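Local coordinates for protein aeromonas extracellular serine protease (Aeromonas sobria, PDB 3WQB) that cleaves host plasma proteins after pairs of basic residues, one of them lysine, as a secreted calcium-binding serine protease of the furin subfamily, at residues N250-W254 and E473-V477; G274-F278 and L534-F538; A450-D454 and N578-K584; Q484-D488 and A555-R559. The protein carries 1 engineered substitution. All coordinates share one frame; numbering follows the deposited sequence.

Contact 1 of 4, residues N250-W254 and E473-V477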
loop_
_atom_site.group_PDB
_atom_site.type_symbol
_atom_site.label_atom_id
_atom_site.label_comp_id
_atom_site.label_asym_id
_atom_site.label_seq_id
_atom_site.Cartn_x
_atom_site.Cartn_y
_atom_site.Cartn_z
ATOM N N ASN A 250 -5.067 0.749 -2.843
ATOM C CA ASN A 250 -3.806 0.717 -3.574
ATOM C C ASN A 250 -3.931 1.087 -5.042
ATOM O O ASN A 250 -2.922 1.191 -5.728
ATOM C CB ASN A 250 -3.144 -0.657 -3.456
ATOM C CG ASN A 250 -2.652 -0.951 -2.062
ATOM O OD1 ASN A 250 -2.594 -0.065 -1.198
ATOM N ND2 ASN A 250 -2.288 -2.214 -1.828
ATOM N N SER A 251 -5.158 1.275 -5.527
ATOM C CA SER A 251 -5.380 1.676 -6.927
ATOM C C SER A 251 -5.934 3.095 -7.056
ATOM O O SER A 251 -6.446 3.459 -8.114
ATOM C CB SER A 251 -6.289 0.664 -7.645
ATOM O OG SER A 251 -7.527 0.545 -6.959
ATOM N N ASN A 252 -5.811 3.899 -5.999
ATOM C CA ASN A 252 -6.398 5.234 -6.015
ATOM C C ASN A 252 -5.554 6.317 -6.662
ATOM O O ASN A 252 -5.947 7.485 -6.644
ATOM C CB ASN A 252 -6.838 5.686 -4.613
ATOM C CG ASN A 252 -5.675 6.064 -3.723
ATOM O OD1 ASN A 252 -4.514 5.878 -4.076
ATOM N ND2 ASN A 252 -5.991 6.607 -2.557
ATOM N N PHE A 253 -4.411 5.931 -7.229
ATOM C CA PHE A 253 -3.464 6.849 -7.886
ATOM C C PHE A 253 -2.694 7.751 -6.929
ATOM O O PHE A 253 -1.488 7.872 -7.055
ATOM C CB PHE A 253 -4.125 7.676 -8.995
ATOM C CG PHE A 253 -3.191 8.642 -9.664
ATOM C CD1 PHE A 253 -2.190 8.177 -10.518
ATOM C CD2 PHE A 253 -3.300 10.019 -9.437
ATOM C CE1 PHE A 253 -1.327 9.062 -11.151
ATOM C CE2 PHE A 253 -2.431 10.908 -10.057
ATOM C CZ PHE A 253 -1.452 10.429 -10.920
ATOM N N TRP A 254 -3.393 8.383 -5.988
ATOM C CA TRP A 254 -2.751 9.301 -5.035
ATOM C C TRP A 254 -1.730 8.570 -4.174
ATOM O O TRP A 254 -0.708 9.155 -3.800
ATOM C CB TRP A 254 -3.793 10.025 -4.173
ATOM C CG TRP A 254 -4.915 10.521 -5.031
ATOM C CD1 TRP A 254 -6.204 10.079 -5.027
ATOM C CD2 TRP A 254 -4.818 11.475 -6.106
ATOM N NE1 TRP A 254 -6.933 10.733 -6.002
ATOM C CE2 TRP A 254 -6.103 11.584 -6.684
ATOM C CE3 TRP A 254 -3.772 12.263 -6.622
ATOM C CZ2 TRP A 254 -6.371 12.447 -7.763
ATOM C CZ3 TRP A 254 -4.047 13.135 -7.685
ATOM C CH2 TRP A 254 -5.330 13.209 -8.241
ATOM N N GLU A 473 0.098 8.769 -17.491
ATOM C CA GLU A 473 0.851 8.505 -16.269
ATOM C C GLU A 473 0.376 7.176 -15.697
ATOM O O GLU A 473 1.167 6.236 -15.561
ATOM C CB GLU A 473 0.717 9.657 -15.269
ATOM C CG GLU A 473 1.419 10.929 -15.753
ATOM C CD GLU A 473 0.936 12.198 -15.076
ATOM O OE1 GLU A 473 0.744 12.207 -13.839
ATOM O OE2 GLU A 473 0.768 13.203 -15.792
ATOM N N ALA A 474 -0.918 7.076 -15.386
ATOM C CA ALA A 474 -1.464 5.831 -14.866
ATOM C C ALA A 474 -2.814 5.584 -15.498
ATOM O O ALA A 474 -3.449 6.512 -16.024
ATOM C CB ALA A 474 -1.584 5.885 -13.341
ATOM N N VAL A 475 -3.234 4.325 -15.474
ATOM C CA VAL A 475 -4.594 3.969 -15.863
ATOM C C VAL A 475 -5.291 3.229 -14.732
ATOM O O VAL A 475 -4.687 2.372 -14.064
ATOM C CB VAL A 475 -4.673 3.137 -17.188
ATOM C CG1 VAL A 475 -4.139 3.936 -18.362
ATOM C CG2 VAL A 475 -3.934 1.826 -17.074
ATOM N N GLN A 476 -6.559 3.565 -14.525
ATOM C CA GLN A 476 -7.424 2.838 -13.616
ATOM C C GLN A 476 -8.477 2.112 -14.419
ATOM O O GLN A 476 -8.962 2.618 -15.441
ATOM C CB GLN A 476 -8.110 3.777 -12.632
ATOM C CG GLN A 476 -7.161 4.464 -11.665
ATOM C CD GLN A 476 -7.840 5.570 -10.900
ATOM O OE1 GLN A 476 -8.527 6.404 -11.491
ATOM N NE2 GLN A 476 -7.636 5.604 -9.584
ATOM N N VAL A 477 -8.815 0.921 -13.945
ATOM C CA VAL A 477 -9.861 0.101 -14.538
ATOM C C VAL A 477 -10.786 -0.370 -13.422
ATOM O O VAL A 477 -10.324 -0.744 -12.337
ATOM C CB VAL A 477 -9.244 -1.114 -15.295
ATOM C CG1 VAL A 477 -10.256 -2.185 -15.608
ATOM C CG2 VAL A 477 -8.580 -0.666 -16.580
HETATM O O HOH W 1 -8.332 7.958 -7.802
#

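Contact 2 of 4, residues G274-F278 and L534-F538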
loop_
_atom_site.group_PDB
_atom_site.type_symbol
_atom_site.label_atom_id
_atom_site.label_comp_id
_atom_site.label_asym_id
_atom_site.label_seq_id
_atom_site.Cartn_x
_atom_site.Cartn_y
_atom_site.Cartn_z
ATOM N N GLY A 274 2.465 -6.281 -8.120
ATOM C CA GLY A 274 1.359 -6.050 -9.050
ATOM C C GLY A 274 1.607 -4.855 -9.949
ATOM O O GLY A 274 2.603 -4.145 -9.808
ATOM N N SER A 275 0.694 -4.645 -10.891
ATOM C CA SER A 275 0.850 -3.582 -11.886
ATOM C C SER A 275 0.796 -2.179 -11.298
ATOM O O SER A 275 1.181 -1.204 -11.961
ATOM C CB SER A 275 -0.188 -3.723 -12.987
ATOM O OG SER A 275 -1.503 -3.588 -12.478
ATOM N N ASN A 276 0.300 -2.083 -10.063
ATOM C CA ASN A 276 0.204 -0.802 -9.359
ATOM C C ASN A 276 1.383 -0.461 -8.466
ATOM O O ASN A 276 1.382 0.593 -7.852
ATOM C CB ASN A 276 -1.092 -0.714 -8.557
ATOM C CG ASN A 276 -1.213 -1.791 -7.511
ATOM O OD1 ASN A 276 -0.799 -2.933 -7.722
ATOM N ND2 ASN A 276 -1.832 -1.448 -6.389
ATOM N N ILE A 277 2.400 -1.316 -8.423
ATOM C CA ILE A 277 3.663 -0.964 -7.756
ATOM C C ILE A 277 4.305 0.173 -8.545
ATOM O O ILE A 277 4.369 0.121 -9.776
ATOM C CB ILE A 277 4.623 -2.175 -7.677
ATOM C CG1 ILE A 277 3.983 -3.332 -6.897
ATOM C CG2 ILE A 277 5.971 -1.781 -7.058
ATOM C CD1 ILE A 277 3.551 -3.000 -5.457
ATOM N N PHE A 278 4.763 1.206 -7.843
ATOM C CA PHE A 278 5.461 2.309 -8.489
ATOM C C PHE A 278 6.976 2.157 -8.375
ATOM O O PHE A 278 7.702 2.366 -9.354
ATOM C CB PHE A 278 5.001 3.656 -7.915
ATOM C CG PHE A 278 5.401 4.838 -8.757
ATOM C CD1 PHE A 278 4.642 5.186 -9.863
ATOM C CD2 PHE A 278 6.547 5.577 -8.465
ATOM C CE1 PHE A 278 5.008 6.265 -10.665
ATOM C CE2 PHE A 278 6.917 6.667 -9.266
ATOM C CZ PHE A 278 6.150 6.992 -10.370
ATOM N N LEU A 534 -5.128 -0.581 -10.824
ATOM C CA LEU A 534 -4.322 0.454 -11.462
ATOM C C LEU A 534 -3.093 -0.174 -12.112
ATOM O O LEU A 534 -2.552 -1.160 -11.606
ATOM C CB LEU A 534 -3.927 1.524 -10.436
ATOM C CG LEU A 534 -3.054 2.668 -10.966
ATOM C CD1 LEU A 534 -3.440 3.982 -10.334
ATOM C CD2 LEU A 534 -1.556 2.410 -10.767
ATOM N N SER A 535 -2.666 0.387 -13.239
ATOM C CA SER A 535 -1.382 0.017 -13.816
ATOM C C SER A 535 -0.501 1.227 -14.067
ATOM O O SER A 535 -0.958 2.263 -14.575
ATOM C CB SER A 535 -1.550 -0.755 -15.118
ATOM O OG SER A 535 -0.279 -0.995 -15.689
ATOM N N ASN A 536 0.777 1.065 -13.731
ATOM C CA ASN A 536 1.815 2.042 -14.023
ATOM C C ASN A 536 2.597 1.722 -15.298
ATOM O O ASN A 536 3.470 2.497 -15.714
ATOM C CB ASN A 536 2.777 2.138 -12.841
ATOM C CG ASN A 536 2.140 2.763 -11.624
ATOM O OD1 ASN A 536 1.478 3.799 -11.732
ATOM N ND2 ASN A 536 2.354 2.159 -10.450
ATOM N N LYS A 537 2.310 0.564 -15.898
ATOM C CA LYS A 537 3.097 0.057 -17.024
ATOM C C LYS A 537 3.170 0.981 -18.234
ATOM O O LYS A 537 4.128 0.909 -19.012
ATOM C CB LYS A 537 2.559 -1.317 -17.430
ATOM C CG LYS A 537 3.150 -1.916 -18.692
ATOM C CD LYS A 537 4.632 -2.258 -18.529
ATOM C CE LYS A 537 5.198 -2.887 -19.795
ATOM N NZ LYS A 537 4.616 -4.226 -20.083
ATOM N N PHE A 538 2.162 1.835 -18.388
ATOM C CA PHE A 538 1.997 2.619 -19.611
ATOM C C PHE A 538 2.561 4.035 -19.510
ATOM O O PHE A 538 2.344 4.867 -20.385
ATOM C CB PHE A 538 0.520 2.636 -20.015
ATOM C CG PHE A 538 -0.096 1.275 -20.050
ATOM C CD1 PHE A 538 0.180 0.401 -21.088
ATOM C CD2 PHE A 538 -0.958 0.858 -19.033
ATOM C CE1 PHE A 538 -0.385 -0.871 -21.118
ATOM C CE2 PHE A 538 -1.530 -0.418 -19.054
ATOM C CZ PHE A 538 -1.243 -1.276 -20.104
#

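Contact 3 of 4, residues A450-D454 and N578-K584. With CA (calcium ion), chain D.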
loop_
_atom_site.group_PDB
_atom_site.type_symbol
_atom_site.label_atom_id
_atom_site.label_comp_id
_atom_site.label_asym_id
_atom_site.label_seq_id
_atom_site.Cartn_x
_atom_site.Cartn_y
_atom_site.Cartn_z
ATOM N N ALA A 450 -19.567 -11.934 -24.078
ATOM C CA ALA A 450 -19.468 -11.766 -22.625
ATOM C C ALA A 450 -18.967 -13.014 -21.898
ATOM O O ALA A 450 -18.437 -12.925 -20.792
ATOM C CB ALA A 450 -20.813 -11.327 -22.046
ATOM N N ALA A 451 -19.139 -14.178 -22.514
ATOM C CA ALA A 451 -18.824 -15.446 -21.870
ATOM C C ALA A 451 -17.352 -15.583 -21.490
ATOM O O ALA A 451 -16.462 -15.251 -22.279
ATOM C CB ALA A 451 -19.251 -16.609 -22.764
ATOM N N ILE A 452 -17.114 -16.068 -20.275
ATOM C CA ILE A 452 -15.773 -16.452 -19.846
ATOM C C ILE A 452 -15.799 -17.968 -19.649
ATOM O O ILE A 452 -16.199 -18.467 -18.592
ATOM C CB ILE A 452 -15.329 -15.741 -18.530
ATOM C CG1 ILE A 452 -15.482 -14.215 -18.634
ATOM C CG2 ILE A 452 -13.886 -16.128 -18.182
ATOM C CD1 ILE A 452 -15.449 -13.487 -17.292
ATOM N N ALA A 453 -15.393 -18.703 -20.674
ATOM C CA ALA A 453 -15.403 -20.164 -20.597
ATOM C C ALA A 453 -14.378 -20.663 -19.592
ATOM O O ALA A 453 -13.339 -20.029 -19.386
ATOM C CB ALA A 453 -15.130 -20.777 -21.963
ATOM N N ASP A 454 -14.671 -21.796 -18.959
ATOM C CA ASP A 454 -13.673 -22.482 -18.149
ATOM C C ASP A 454 -12.477 -22.798 -19.050
ATOM O O ASP A 454 -12.656 -23.095 -20.235
ATOM C CB ASP A 454 -14.274 -23.776 -17.602
ATOM C CG ASP A 454 -13.442 -24.402 -16.510
ATOM O OD1 ASP A 454 -12.636 -23.700 -15.857
ATOM O OD2 ASP A 454 -13.614 -25.621 -16.281
ATOM N N ASN A 578 -13.535 -26.099 -8.828
ATOM C CA ASN A 578 -13.662 -25.435 -10.124
ATOM C C ASN A 578 -15.081 -24.935 -10.407
ATOM O O ASN A 578 -16.060 -25.562 -10.006
ATOM C CB ASN A 578 -13.183 -26.354 -11.246
ATOM C CG ASN A 578 -13.022 -25.629 -12.565
ATOM O OD1 ASN A 578 -12.551 -24.492 -12.615
ATOM N ND2 ASN A 578 -13.426 -26.279 -13.644
ATOM N N ASN A 579 -15.193 -23.789 -11.075
ATOM C CA ASN A 579 -16.501 -23.299 -11.508
ATOM C C ASN A 579 -17.196 -24.325 -12.396
ATOM O O ASN A 579 -16.602 -24.845 -13.338
ATOM C CB ASN A 579 -16.394 -21.951 -12.232
ATOM C CG ASN A 579 -15.393 -21.973 -13.370
ATOM O OD1 ASN A 579 -14.203 -22.191 -13.155
ATOM N ND2 ASN A 579 -15.871 -21.737 -14.585
ATOM N N ARG A 580 -18.453 -24.606 -12.071
ATOM C CA ARG A 580 -19.270 -25.547 -12.824
ATOM C C ARG A 580 -19.817 -24.928 -14.120
ATOM O O ARG A 580 -20.080 -25.637 -15.097
ATOM C CB ARG A 580 -20.425 -26.030 -11.938
ATOM C CG ARG A 580 -21.324 -27.071 -12.575
ATOM C CD ARG A 580 -21.250 -28.426 -11.882
ATOM N NE ARG A 580 -22.191 -29.377 -12.481
ATOM C CZ ARG A 580 -23.511 -29.373 -12.283
ATOM N NH1 ARG A 580 -24.080 -28.470 -11.493
ATOM N NH2 ARG A 580 -24.270 -30.281 -12.883
ATOM N N GLN A 581 -19.997 -23.610 -14.112
ATOM C CA GLN A 581 -20.556 -22.873 -15.237
ATOM C C GLN A 581 -19.533 -21.856 -15.757
ATOM O O GLN A 581 -18.629 -21.448 -15.014
ATOM C CB GLN A 581 -21.827 -22.128 -14.802
ATOM C CG GLN A 581 -23.125 -22.947 -14.820
ATOM C CD GLN A 581 -23.263 -23.925 -13.660
ATOM O OE1 GLN A 581 -23.112 -23.559 -12.490
ATOM N NE2 GLN A 581 -23.575 -25.176 -13.982
ATOM N N PRO A 582 -19.669 -21.443 -17.033
ATOM C CA PRO A 582 -18.874 -20.311 -17.501
ATOM C C PRO A 582 -19.189 -19.035 -16.729
ATOM O O PRO A 582 -20.294 -18.866 -16.199
ATOM C CB PRO A 582 -19.293 -20.150 -18.967
ATOM C CG PRO A 582 -20.581 -20.915 -19.103
ATOM C CD PRO A 582 -20.485 -22.028 -18.115
ATOM N N GLY A 583 -18.195 -18.162 -16.639
ATOM C CA GLY A 583 -18.398 -16.837 -16.091
ATOM C C GLY A 583 -18.926 -15.888 -17.145
ATOM O O GLY A 583 -19.161 -16.273 -18.294
ATOM N N LYS A 584 -19.096 -14.633 -16.756
ATOM C CA LYS A 584 -19.689 -13.630 -17.619
ATOM C C LYS A 584 -19.064 -12.282 -17.302
ATOM O O LYS A 584 -19.122 -11.839 -16.164
ATOM C CB LYS A 584 -21.208 -13.587 -17.389
ATOM C CG LYS A 584 -21.954 -12.492 -18.144
ATOM C CD LYS A 584 -23.455 -12.572 -17.896
ATOM C CE LYS A 584 -23.841 -12.032 -16.526
ATOM N NZ LYS A 584 -25.317 -11.914 -16.362
HETATM CA CA CA D . -12.011 -22.587 -13.973
HETATM O O HOH W 2 -16.457 -25.980 -15.800
#

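Contact 4 of 4, residues Q484-D488 and A555-R559. With CA (calcium ion), chain D.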
loop_
_atom_site.group_PDB
_atom_site.type_symbol
_atom_site.label_atom_id
_atom_site.label_comp_id
_atom_site.label_asym_id
_atom_site.label_seq_id
_atom_site.Cartn_x
_atom_site.Cartn_y
_atom_site.Cartn_z
ATOM N N GLN A 484 -17.608 -18.193 -10.610
ATOM C CA GLN A 484 -17.742 -18.981 -9.388
ATOM C C GLN A 484 -16.432 -19.312 -8.655
ATOM O O GLN A 484 -16.467 -19.764 -7.515
ATOM C CB GLN A 484 -18.502 -20.282 -9.670
ATOM C CG GLN A 484 -19.947 -20.112 -10.101
ATOM C CD GLN A 484 -20.517 -21.392 -10.680
ATOM O OE1 GLN A 484 -19.832 -22.129 -11.398
ATOM N NE2 GLN A 484 -21.779 -21.664 -10.368
ATOM N N ARG A 485 -15.292 -19.112 -9.310
ATOM C CA ARG A 485 -13.984 -19.314 -8.678
ATOM C C ARG A 485 -13.001 -18.222 -9.099
ATOM O O ARG A 485 -12.137 -18.412 -9.958
ATOM C CB ARG A 485 -13.441 -20.722 -8.950
ATOM C CG ARG A 485 -12.179 -21.032 -8.160
ATOM C CD ARG A 485 -11.828 -22.514 -8.152
ATOM N NE ARG A 485 -11.253 -22.948 -9.420
ATOM C CZ ARG A 485 -10.428 -23.981 -9.560
ATOM N NH1 ARG A 485 -10.084 -24.726 -8.505
ATOM N NH2 ARG A 485 -9.944 -24.267 -10.766
ATOM N N LEU A 486 -13.137 -17.068 -8.455
ATOM C CA LEU A 486 -12.429 -15.856 -8.871
ATOM C C LEU A 486 -10.927 -15.980 -9.124
ATOM O O LEU A 486 -10.435 -15.390 -10.079
ATOM C CB LEU A 486 -12.707 -14.683 -7.916
ATOM C CG LEU A 486 -14.110 -14.076 -8.012
ATOM C CD1 LEU A 486 -14.375 -13.184 -6.816
ATOM C CD2 LEU A 486 -14.307 -13.314 -9.321
ATOM N N PRO A 487 -10.192 -16.749 -8.287
ATOM C CA PRO A 487 -8.747 -16.818 -8.531
ATOM C C PRO A 487 -8.349 -17.538 -9.823
ATOM O O PRO A 487 -7.187 -17.510 -10.179
ATOM C CB PRO A 487 -8.206 -17.543 -7.287
ATOM C CG PRO A 487 -9.233 -17.253 -6.239
ATOM C CD PRO A 487 -10.535 -17.329 -6.976
ATOM N N ASP A 488 -9.307 -18.128 -10.540
ATOM C CA ASP A 488 -9.019 -18.663 -11.871
ATOM C C ASP A 488 -8.734 -17.576 -12.898
ATOM O O ASP A 488 -8.225 -17.868 -13.975
ATOM C CB ASP A 488 -10.183 -19.522 -12.377
ATOM C CG ASP A 488 -10.265 -20.874 -11.690
ATOM O OD1 ASP A 488 -9.387 -21.180 -10.858
ATOM O OD2 ASP A 488 -11.221 -21.623 -11.994
ATOM N N ALA A 555 -7.682 -22.145 -15.207
ATOM C CA ALA A 555 -7.536 -23.341 -14.367
ATOM C C ALA A 555 -8.823 -24.117 -14.200
ATOM O O ALA A 555 -9.883 -23.533 -13.968
ATOM C CB ALA A 555 -6.993 -22.959 -12.993
ATOM N N ASN A 556 -8.717 -25.443 -14.278
ATOM C CA ASN A 556 -9.836 -26.302 -13.903
ATOM C C ASN A 556 -9.482 -27.324 -12.822
ATOM O O ASN A 556 -10.340 -28.091 -12.381
ATOM C CB ASN A 556 -10.475 -26.981 -15.127
ATOM C CG ASN A 556 -9.503 -27.844 -15.911
ATOM O OD1 ASN A 556 -8.328 -27.971 -15.572
ATOM N ND2 ASN A 556 -10.002 -28.432 -16.988
ATOM N N GLY A 557 -8.228 -27.320 -12.382
ATOM C CA GLY A 557 -7.801 -28.240 -11.327
ATOM C C GLY A 557 -8.234 -27.736 -9.963
ATOM O O GLY A 557 -8.388 -26.525 -9.761
ATOM N N THR A 558 -8.427 -28.650 -9.014
ATOM C CA THR A 558 -8.693 -28.254 -7.627
ATOM C C THR A 558 -7.448 -27.625 -7.003
ATOM O O THR A 558 -6.324 -27.904 -7.405
ATOM C CB THR A 558 -9.147 -29.443 -6.755
ATOM O OG1 THR A 558 -8.103 -30.421 -6.694
ATOM C CG2 THR A 558 -10.415 -30.066 -7.331
ATOM N N ARG A 559 -7.669 -26.752 -6.029
ATOM C CA ARG A 559 -6.586 -26.184 -5.253
ATOM C C ARG A 559 -6.945 -26.259 -3.790
ATOM O O ARG A 559 -8.124 -26.250 -3.427
ATOM C CB ARG A 559 -6.362 -24.718 -5.635
ATOM C CG ARG A 559 -5.845 -24.512 -7.056
ATOM C CD ARG A 559 -5.520 -23.051 -7.316
ATOM N NE ARG A 559 -6.697 -22.182 -7.269
ATOM C CZ ARG A 559 -7.506 -21.918 -8.293
ATOM N NH1 ARG A 559 -7.292 -22.452 -9.490
ATOM N NH2 ARG A 559 -8.535 -21.097 -8.111
HETATM CA CA CA D . -12.011 -22.587 -13.973
#

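Contact 1 of 4, residues N250-W254 and E473-V477
Phe253 lays its CD1 and CE1 side against the methyl of Ala474, CD1 to CB being 3.7 Å, an oblique approach that uses neither a clean face nor a clean edge of the ring. The ring gets there because CG stands anti to the backbone N (chi1 179°), which swings it out toward strand 471-482. Farther along the ring, CZ comes edge-on to OE1 of Glu473, with ring and carboxylate planes 46° apart; OE2 of that carboxylate is held by Arg359 and His595. At the other end of the contact Gln476 reaches across with an extended chain. Its NE2 gives a hydrogen bond of 2.9 Å to the carbonyl O of Ser251, nearly straight at 164° and lying in the carbonyl plane. The loop 250-254 leads into strand 255-261 of the subtilisin domain's parallel sheet, while 473-477 belongs to the antiparallel beta structure of the P-domain, so the pairing is an interdomain one and is wholly buried. Glu473 and Ala474 form a classic beta bulge opposite Leu593. A water extends the grip of the Gln476 amide: it accepts from NE2 at 3.0 Å and donates to the carbonyl O of Asn252 at 2.7 Å.

Contact 2 of 4, residues G274-F278 and L534-F538
Asn536 reaches from the end of strand 527-535 toward the chain at 274-278, and each part of its side chain meets something there. CB sits 3.8 Å from the carbonyl O of Ser275, the same oxygen that accepts a hydrogen bond from the backbone N of Asn536. With CG beside its own backbone N (chi1 -69°), the amide carbon comes up to CD1 of Phe278, and OD1 lies at the edge of that ring, in its plane. Amide and ring planes stand almost perpendicular, 88° apart. At the tip, ND2 donates to the carbonyl O of Ile277 over 2.9 Å; it arrives from above the carbonyl plane, although the oxygen lies close to the plane of the Asn536 amide. The type I beta turn Gly274-Ile277, which leads into the outermost strand 277-282 of the subtilisin parallel sheet, is thereby fastened to the P-domain. Ser275 adds a bond in the other direction, its OG donating to the carbonyl O of Leu534 at 2.8 Å. CD2 of Leu534 packs on CB of Asn276 at 3.9 Å, while the amide of Asn276 turns back to Ser244 and Asn250. Ser535 OG, also bonded to Ser501, accepts from the backbone N of Lys537 in an ST turn.

Contact 3 of 4, residues A450-D454 and N578-K584
Residues 451-452 and 583-584 run antiparallel, with Ile452 and Gly583 as the hydrogen-bonded pair and Ala451 and Lys584 as the non-hydrogen-bonded pair beside it. Ile452 N gives a bond of 2.9 Å to Gly583 O, and Gly583 N returns one of 2.8 Å to Ile452 O. On the face where Ile452 projects, glycine leaves the backbone bare, and the isoleucine runs along it: CB lies near the Gly583 carbonyl and CD1 reaches the backbone C of Lys584 at 3.8 Å. Strand 545-553 meets the same side chain through Val551 and Asp553. The chains stay close through Ala453 and Pro582 and diverge at Asp454, where a calcium ion lies between them. Asp454, its CG swung anti to the backbone N (chi1 -167°), presents OD1 to the metal at 2.3 Å. Asn578 and Asn579 supply side-chain ligands from the facing loop. The Asn579 amide is fixed in rotation by its other end, where ND2 donates to Gln581 O over 2.8 Å in an almost straight bond. The second carboxylate oxygen, Asp454 OD2, accepts from a water at 2.9 Å that also donates to Asn579 O, a further tie between the segments. Asp488, Asp553 and Ala555 complete the coordination, so the arrangement is the calcium site of the P-domain, built where loops at one end of its beta strands converge.

Contact 4 of 4, residues Q484-D488 and A555-R559
The guanidinium groups of Arg485 and Arg559 stack, centres 3.8 Å apart and planes 29° from parallel, with Arg559 NH1 over the centre of one face of Arg485. Acceptors line the edge of Arg485. On one side its NE and NH2 grip OD2 of Asp488 side-on, NE at 2.9 Å; on another, NH1 and NH2 both reach Gly557 O, which lies in the guanidinium plane, 2.8 Å from NH1. A weak third bond runs from NH2 to Ala555 O. At the edge of Arg559, NH1 and NH2 grasp OD1 of Asp488 end-on, NH1 at 2.8 Å, with the carboxylate turned 80° against the guanidinium. Each oxygen of Asp488 therefore serves one arginine, and its carboxylate, with Glu576 at Arg559, probably balances the charge of the stacked pair. The bend at chi3 of Arg485 (76°) brings its guanidinium back to Asp488, three residues on in the same short turn. OD2 also binds calcium at 2.3 Å, as does Ala555 O, so the arginines form a second shell that would orient these ligands. Arg559 NE has a salt bridge to Glu576 on strand 571-576. The contact thus joins the turn between strands 471-482 and 489-494 of the P-domain to the link from strand 545-553 into strand 559-565.

Overall arrangement
From the N terminus, the chain first passes 250-254 and 274-278, both in the subtilisin domain; their partners come only after it has entered the P-domain. Contact 1 closes at 473-477 and contact 2 at 534-538, so the two loops cross. They touch each other, since strands 471-482 and 527-535 are sheet neighbours, and together they join the two domains. Contact 3 starts at 450-454, before either has closed, and ends last, at 578-584, so it crosses both. Contact 4, from 484-488 to 555-559, falls wholly within that span and crosses contact 2. Contacts 3 and 4 share one calcium ion, with centres about 25 to 28 Å from those of the interdomain pair.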